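Local coordinates for protein oxidase/hydroxylase (Streptomyces hygroscopicus subsp. hygroscopicus, PDB 4XCB) that probably acts as a 2-oxoglutarate-dependent dioxygenase of the phytanoyl-CoA dioxygenase family, binding nickel here in its metal site together with 2-oxoglutarate and hygromycin B, at residues A[72-77]-A[223-228]; A[40-45]-A[59-64]. All coordinates share one frame; numbering follows the deposited sequence.

Interaction 1. Residues A[72-77]-A[223-228]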
ATOM      1  N   ASP A  72      -9.708 -14.715  27.284  1.00 17.23           N
ATOM      2  CA  ASP A  72      -9.568 -13.324  26.828  1.00 17.74           C
ATOM      3  C   ASP A  72      -8.133 -12.783  26.941  1.00 16.53           C
ATOM      4  O   ASP A  72      -7.824 -11.743  26.367  1.00 18.04           O
ATOM      5  CB  ASP A  72     -10.526 -12.396  27.580  1.00 27.17           C
ATOM      6  CG  ASP A  72     -10.364 -12.473  29.076  1.00 37.03           C
ATOM      7  OD1 ASP A  72      -9.612 -13.352  29.550  1.00 41.72           O
ATOM      8  OD2 ASP A  72     -11.005 -11.662  29.782  1.00 49.23           O
ATOM      9  N   ARG A  73      -7.261 -13.475  27.668  1.00 15.33           N
ATOM     10  CA  ARG A  73      -5.868 -13.044  27.737  1.00 14.18           C
ATOM     11  C   ARG A  73      -5.198 -13.300  26.397  1.00 14.88           C
ATOM     12  O   ARG A  73      -4.192 -12.674  26.077  1.00 17.22           O
ATOM     13  CB  ARG A  73      -5.126 -13.757  28.869  1.00 14.62           C
ATOM     14  CG  ARG A  73      -5.403 -13.153  30.235  1.00 17.85           C
ATOM     15  CD  ARG A  73      -4.823 -14.000  31.352  1.00 16.20           C
ATOM     16  NE  ARG A  73      -5.470 -15.307  31.458  1.00 17.47           N
ATOM     17  CZ  ARG A  73      -5.127 -16.231  32.348  1.00 17.67           C
ATOM     18  NH1 ARG A  73      -4.144 -15.990  33.201  1.00 18.92           N
ATOM     19  NH2 ARG A  73      -5.776 -17.393  32.396  1.00 15.92           N
ATOM     20  N   LEU A  74      -5.743 -14.243  25.630  1.00 12.05           N
ATOM     21  CA  LEU A  74      -5.300 -14.449  24.255  1.00 12.87           C
ATOM     22  C   LEU A  74      -6.155 -13.670  23.277  1.00 12.97           C
ATOM     23  O   LEU A  74      -5.638 -13.041  22.357  1.00 13.73           O
ATOM     24  CB  LEU A  74      -5.348 -15.929  23.881  1.00 14.52           C
ATOM     25  CG  LEU A  74      -4.520 -16.903  24.721  1.00 12.32           C
ATOM     26  CD1 LEU A  74      -4.439 -18.252  24.024  1.00 13.61           C
ATOM     27  CD2 LEU A  74      -3.126 -16.345  24.951  1.00 13.83           C
ATOM     28  N   LEU A  75      -7.473 -13.734  23.452  1.00 14.07           N
ATOM     29  CA  LEU A  75      -8.362 -13.144  22.471  1.00 13.29           C
ATOM     30  C   LEU A  75      -8.266 -11.632  22.415  1.00 12.10           C
ATOM     31  O   LEU A  75      -8.348 -11.053  21.338  1.00 14.34           O
ATOM     32  CB  LEU A  75      -9.814 -13.546  22.736  1.00 14.69           C
ATOM     33  CG  LEU A  75     -10.165 -15.022  22.570  1.00 16.19           C
ATOM     34  CD1 LEU A  75     -11.671 -15.145  22.569  1.00 14.87           C
ATOM     35  CD2 LEU A  75      -9.577 -15.581  21.284  1.00 14.79           C
ATOM     36  N   ALA A  76      -8.079 -10.979  23.555  1.00 11.77           N
ATOM     37  CA  ALA A  76      -8.086  -9.521  23.525  1.00 12.44           C
ATOM     38  C   ALA A  76      -6.898  -8.971  22.701  1.00 12.19           C
ATOM     39  O   ALA A  76      -7.110  -8.145  21.820  1.00 15.10           O
ATOM     40  CB  ALA A  76      -8.103  -8.953  24.943  1.00 15.92           C
ATOM     41  N   PRO A  77      -5.660  -9.453  22.934  1.00 10.81           N
ATOM     42  CA  PRO A  77      -4.614  -8.943  22.031  1.00 10.39           C
ATOM     43  C   PRO A  77      -4.747  -9.400  20.571  1.00 11.14           C
ATOM     44  O   PRO A  77      -4.425  -8.622  19.674  1.00 10.13           O
ATOM     45  CB  PRO A  77      -3.316  -9.478  22.650  1.00 17.44           C
ATOM     46  CG  PRO A  77      -3.722 -10.602  23.517  1.00 16.13           C
ATOM     47  CD  PRO A  77      -5.087 -10.253  24.035  1.00 12.79           C
ATOM     48  N   THR A 223       2.236 -24.356  23.465  1.00 14.45           N
ATOM     49  CA  THR A 223       0.982 -24.563  22.754  1.00 14.53           C
ATOM     50  C   THR A 223       0.697 -23.351  21.881  1.00 15.21           C
ATOM     51  O   THR A 223       0.937 -22.218  22.285  1.00 19.76           O
ATOM     52  CB  THR A 223      -0.181 -24.798  23.730  1.00 14.68           C
ATOM     53  OG1 THR A 223      -0.283 -23.673  24.613  1.00 18.71           O
ATOM     54  CG2 THR A 223       0.073 -26.061  24.556  1.00 15.19           C
ATOM     55  N   ALA A 224       0.218 -23.594  20.670  1.00 12.17           N
ATOM     56  CA  ALA A 224       0.017 -22.528  19.694  1.00 14.31           C
ATOM     57  C   ALA A 224      -1.436 -22.479  19.269  1.00 11.74           C
ATOM     58  O   ALA A 224      -2.035 -23.515  18.962  1.00 14.06           O
ATOM     59  CB  ALA A 224       0.892 -22.744  18.481  1.00 12.84           C
ATOM     60  N   PHE A 225      -1.990 -21.273  19.221  1.00 12.16           N
ATOM     61  CA  PHE A 225      -3.375 -21.115  18.780  1.00  9.79           C
ATOM     62  C   PHE A 225      -3.423 -20.117  17.648  1.00 11.26           C
ATOM     63  O   PHE A 225      -2.868 -19.024  17.767  1.00 13.19           O
ATOM     64  CB  PHE A 225      -4.261 -20.682  19.948  1.00 12.31           C
ATOM     65  CG  PHE A 225      -4.279 -21.669  21.079  1.00 12.46           C
ATOM     66  CD1 PHE A 225      -5.148 -22.744  21.055  1.00 12.01           C
ATOM     67  CD2 PHE A 225      -3.426 -21.529  22.154  1.00 14.27           C
ATOM     68  CE1 PHE A 225      -5.163 -23.668  22.092  1.00 13.02           C
ATOM     69  CE2 PHE A 225      -3.424 -22.453  23.197  1.00 14.78           C
ATOM     70  CZ  PHE A 225      -4.302 -23.526  23.161  1.00 17.36           C
ATOM     71  N   GLY A 226      -4.085 -20.497  16.554  1.00 10.63           N
ATOM     72  CA  GLY A 226      -4.066 -19.710  15.334  1.00 11.04           C
ATOM     73  C   GLY A 226      -5.441 -19.137  15.108  1.00 12.15           C
ATOM     74  O   GLY A 226      -6.438 -19.844  15.246  1.00 12.40           O
ATOM     75  N   TYR A 227      -5.485 -17.848  14.791  1.00  9.88           N
ATOM     76  CA  TYR A 227      -6.740 -17.127  14.632  1.00 10.95           C
ATOM     77  C   TYR A 227      -6.760 -16.375  13.330  1.00 11.89           C
ATOM     78  O   TYR A 227      -5.726 -15.889  12.864  1.00 10.71           O
ATOM     79  CB  TYR A 227      -6.966 -16.135  15.778  1.00 11.06           C
ATOM     80  CG  TYR A 227      -6.906 -16.725  17.165  1.00 12.84           C
ATOM     81  CD1 TYR A 227      -5.701 -16.793  17.849  1.00 11.02           C
ATOM     82  CD2 TYR A 227      -8.048 -17.220  17.788  1.00 13.04           C
ATOM     83  CE1 TYR A 227      -5.632 -17.327  19.122  1.00 13.44           C
ATOM     84  CE2 TYR A 227      -7.990 -17.751  19.064  1.00 13.94           C
ATOM     85  CZ  TYR A 227      -6.784 -17.811  19.722  1.00 13.60           C
ATOM     86  OH  TYR A 227      -6.709 -18.339  20.995  1.00 14.93           O
ATOM     87  N   GLY A 228      -7.946 -16.222  12.757  1.00 12.01           N
ATOM     88  CA  GLY A 228      -8.113 -15.337  11.625  1.00 12.04           C
ATOM     89  C   GLY A 228      -9.579 -15.022  11.446  1.00 10.95           C
ATOM     90  O   GLY A 228     -10.393 -15.310  12.333  1.00 10.97           O
TER
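L74 and L75, neighbours on helix 72-82, pack against two aromatic rings of strand 220-229, F225 and Y227. With G226 between them, these rings stand on the same side of the strand. The closest approach is made by L75, whose CD2 lies 3.5 Å from CE2 of Y227 and also near CZ, coming in obliquely to the ring. Its CB does not point straight at the strand; the branch gets there because CG sits beside the backbone N (chi1 -66°), with the tip then turned to the tyrosine. CB of L74 is directed toward the strand, and a single methyl is used twice: CD1 is 3.9 Å from CD2 of F225 and 3.8 Å from OH of Y227. No hydrogen bond links the segments, and the tyrosine hydroxyl, set among leucine methyls, has its polar partner in the carbonyl O of A69. A phenylalanine in place of Y227 would probably leave that carbonyl without this mate and open a small gap beside CD1 of L74. The axes of segments 72-77 and 223-228 approach to 10.7 Å at an angle of 37°, and through these leucines the helix packs on the large antiparallel sheet of this double-stranded beta-helix. L74 also rests on A141 and V143 of strand 139-144, helix 63-69 packs against F225, and L245 of a second subunit covers L75 and Y227.

Interaction 2. Residues A[40-45]-A[59-64]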
ATOM      1  N   GLU A  40       0.707 -33.949  29.437  1.00 21.09           N
ATOM      2  CA  GLU A  40       1.274 -35.250  29.784  1.00 21.61           C
ATOM      3  C   GLU A  40       0.242 -36.366  29.683  1.00 25.68           C
ATOM      4  O   GLU A  40       0.594 -37.522  29.453  1.00 25.78           O
ATOM      5  CB  GLU A  40       1.871 -35.211  31.189  1.00 23.99           C
ATOM      6  CG  GLU A  40       3.035 -34.243  31.322  1.00 31.73           C
ATOM      7  CD  GLU A  40       3.744 -34.349  32.660  1.00 41.10           C
ATOM      8  OE1 GLU A  40       3.513 -35.343  33.383  1.00 45.65           O
ATOM      9  OE2 GLU A  40       4.534 -33.435  32.990  1.00 43.20           O
ATOM     10  N   ARG A  41      -1.031 -36.011  29.846  1.00 22.24           N
ATOM     11  CA  ARG A  41      -2.126 -36.967  29.751  1.00 24.87           C
ATOM     12  C   ARG A  41      -2.767 -37.034  28.361  1.00 25.92           C
ATOM     13  O   ARG A  41      -3.833 -37.625  28.194  1.00 30.51           O
ATOM     14  CB  ARG A  41      -3.198 -36.627  30.791  1.00 25.28           C
ATOM     15  CG  ARG A  41      -2.843 -37.043  32.208  1.00 27.70           C
ATOM     16  CD  ARG A  41      -3.936 -36.654  33.197  1.00 23.30           C
ATOM     17  NE  ARG A  41      -3.802 -35.278  33.662  1.00 25.14           N
ATOM     18  CZ  ARG A  41      -4.572 -34.279  33.249  1.00 20.94           C
ATOM     19  NH1 ARG A  41      -5.528 -34.500  32.357  1.00 24.53           N
ATOM     20  NH2 ARG A  41      -4.388 -33.059  33.724  1.00 23.90           N
ATOM     21  N   LEU A  42      -2.132 -36.424  27.365  1.00 21.97           N
ATOM     22  CA  LEU A  42      -2.666 -36.457  26.008  1.00 25.30           C
ATOM     23  C   LEU A  42      -1.696 -37.140  25.060  1.00 25.79           C
ATOM     24  O   LEU A  42      -0.500 -37.215  25.332  1.00 24.38           O
ATOM     25  CB  LEU A  42      -2.969 -35.045  25.508  1.00 22.75           C
ATOM     26  CG  LEU A  42      -4.046 -34.258  26.254  1.00 23.84           C
ATOM     27  CD1 LEU A  42      -4.006 -32.797  25.806  1.00 22.47           C
ATOM     28  CD2 LEU A  42      -5.412 -34.853  26.021  1.00 24.94           C
ATOM     29  N   ASP A  43      -2.219 -37.628  23.942  1.00 26.98           N
ATOM     30  CA  ASP A  43      -1.409 -38.335  22.958  1.00 27.66           C
ATOM     31  C   ASP A  43      -0.779 -37.380  21.955  1.00 25.98           C
ATOM     32  O   ASP A  43      -1.357 -36.340  21.630  1.00 22.17           O
ATOM     33  CB  ASP A  43      -2.253 -39.364  22.210  1.00 31.10           C
ATOM     34  CG  ASP A  43      -2.731 -40.486  23.103  1.00 33.22           C
ATOM     35  OD1 ASP A  43      -1.971 -40.867  24.022  1.00 40.09           O
ATOM     36  OD2 ASP A  43      -3.859 -40.984  22.884  1.00 40.90           O
ATOM     37  N   THR A  44       0.391 -37.756  21.450  1.00 23.41           N
ATOM     38  CA  THR A  44       1.038 -36.991  20.387  1.00 23.39           C
ATOM     39  C   THR A  44       1.136 -37.776  19.094  1.00 26.04           C
ATOM     40  O   THR A  44       0.853 -38.978  19.047  1.00 22.46           O
ATOM     41  CB  THR A  44       2.464 -36.557  20.750  1.00 21.90           C
ATOM     42  OG1 THR A  44       3.206 -37.685  21.232  1.00 23.53           O
ATOM     43  CG2 THR A  44       2.456 -35.477  21.798  1.00 23.40           C
ATOM     44  N   VAL A  45       1.555 -37.075  18.049  1.00 21.72           N
ATOM     45  CA  VAL A  45       1.934 -37.706  16.802  1.00 21.93           C
ATOM     46  C   VAL A  45       3.354 -37.286  16.434  1.00 20.32           C
ATOM     47  O   VAL A  45       3.903 -36.318  16.970  1.00 18.58           O
ATOM     48  CB  VAL A  45       0.973 -37.343  15.643  1.00 21.60           C
ATOM     49  CG1 VAL A  45      -0.464 -37.652  16.023  1.00 24.70           C
ATOM     50  CG2 VAL A  45       1.124 -35.877  15.249  1.00 20.15           C
ATOM     51  N   PRO A  59      -7.804 -28.159  21.297  1.00 17.34           N
ATOM     52  CA  PRO A  59      -9.141 -27.824  21.803  1.00 20.08           C
ATOM     53  C   PRO A  59     -10.139 -28.974  21.652  1.00 21.57           C
ATOM     54  O   PRO A  59     -11.076 -29.055  22.441  1.00 21.29           O
ATOM     55  CB  PRO A  59      -9.547 -26.618  20.945  1.00 19.15           C
ATOM     56  CG  PRO A  59      -8.253 -26.011  20.529  1.00 22.31           C
ATOM     57  CD  PRO A  59      -7.345 -27.179  20.296  1.00 17.63           C
ATOM     58  N   ALA A  60      -9.935 -29.853  20.672  1.00 19.56           N
ATOM     59  CA  ALA A  60     -10.772 -31.041  20.530  1.00 19.43           C
ATOM     60  C   ALA A  60     -10.405 -32.095  21.568  1.00 20.32           C
ATOM     61  O   ALA A  60     -11.258 -32.859  22.038  1.00 20.84           O
ATOM     62  CB  ALA A  60     -10.638 -31.625  19.122  1.00 20.81           C
ATOM     63  N   ALA A  61      -9.127 -32.115  21.929  1.00 21.05           N
ATOM     64  CA  ALA A  61      -8.565 -33.166  22.767  1.00 18.86           C
ATOM     65  C   ALA A  61      -8.872 -32.991  24.255  1.00 21.13           C
ATOM     66  O   ALA A  61      -8.888 -33.965  25.012  1.00 23.73           O
ATOM     67  CB  ALA A  61      -7.061 -33.243  22.551  1.00 23.52           C
ATOM     68  N   SER A  62      -9.115 -31.757  24.681  1.00 21.83           N
ATOM     69  CA  SER A  62      -9.210 -31.482  26.105  1.00 20.21           C
ATOM     70  C   SER A  62      -9.905 -30.159  26.388  1.00 18.46           C
ATOM     71  O   SER A  62      -9.556 -29.139  25.803  1.00 21.81           O
ATOM     72  CB  SER A  62      -7.808 -31.486  26.720  1.00 25.35           C
ATOM     73  OG  SER A  62      -7.566 -30.298  27.449  1.00 23.48           O
ATOM     74  N   PRO A  63     -10.895 -30.170  27.293  1.00 19.13           N
ATOM     75  CA  PRO A  63     -11.626 -28.946  27.633  1.00 19.66           C
ATOM     76  C   PRO A  63     -10.740 -27.859  28.211  1.00 15.51           C
ATOM     77  O   PRO A  63     -11.103 -26.685  28.120  1.00 16.95           O
ATOM     78  CB  PRO A  63     -12.631 -29.423  28.684  1.00 19.29           C
ATOM     79  CG  PRO A  63     -12.856 -30.836  28.347  1.00 21.11           C
ATOM     80  CD  PRO A  63     -11.513 -31.354  27.914  1.00 21.73           C
ATOM     81  N   VAL A  64      -9.622 -28.237  28.832  1.00 18.92           N
ATOM     82  CA  VAL A  64      -8.679 -27.257  29.343  1.00 17.01           C
ATOM     83  C   VAL A  64      -8.141 -26.393  28.218  1.00 16.07           C
ATOM     84  O   VAL A  64      -8.082 -25.168  28.339  1.00 15.52           O
ATOM     85  CB  VAL A  64      -7.499 -27.931  30.071  1.00 16.53           C
ATOM     86  CG1 VAL A  64      -6.341 -26.957  30.254  1.00 17.89           C
ATOM     87  CG2 VAL A  64      -7.970 -28.481  31.401  1.00 19.78           C
TER
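L42, in the loop that follows helix 29-40, packs its two methyls onto the break, at S62, between two successive helices, 58-61 and 63-69, at the edge of the double-stranded beta-helix fold. S62 is the N-cap of the second helix. The tight part of the contact is small and rests on this one leucine. Its CD2 lies 3.7 Å from O of A61 and 4.2 Å from CB of the same residue, while CD1 is 4.1 Å from CB of S62. CD2 alone reaches A61, whereas both methyls lie about equally close to CB of S62. CB of L42 is directed toward the junction, and CG lies opposite the carbonyl carbon (chi1 -64°). Y55 of strand 52-55 also touches L42 and adds to this packed part. No hydrogen bond crosses between the segments. On the looser side, A61 is exposed although its methyl faces the leucine, and D43 and V45 are exposed on the departing loop. R41 also lies at the surface; just past the helix, it forms a salt bridge with E38 in helix 29-40. S62, by contrast, is buried, and its hydroxyl has two partners: OG hydrogen-bonds to the carboxylate OE2 of E38, earlier in the chain, and to the backbone N of F65, three residues on.

How the interactions relate
From the N terminus, the chain leaves helix 29-40, passes through strand 52-55 and returns at 59-64, where interaction 2 closes a short loop of 13 intervening residues. Helix 63-69 then leads directly into helix 72-82, where interaction 1 begins; it closes only after 145 more residues, which include the whole smaller sheet and three strands of the larger. The contacts are thus in series, neither nested nor crossed. Interaction 2 ties the loop after helix 29-40 to the junction between helices 58-61 and 63-69, whereas interaction 1 fixes the following helix to a central strand of the large sheet. Their centres lie about 18 Å apart, yet they touch where CE1 of F225 meets CG of P59 at 4.2 Å.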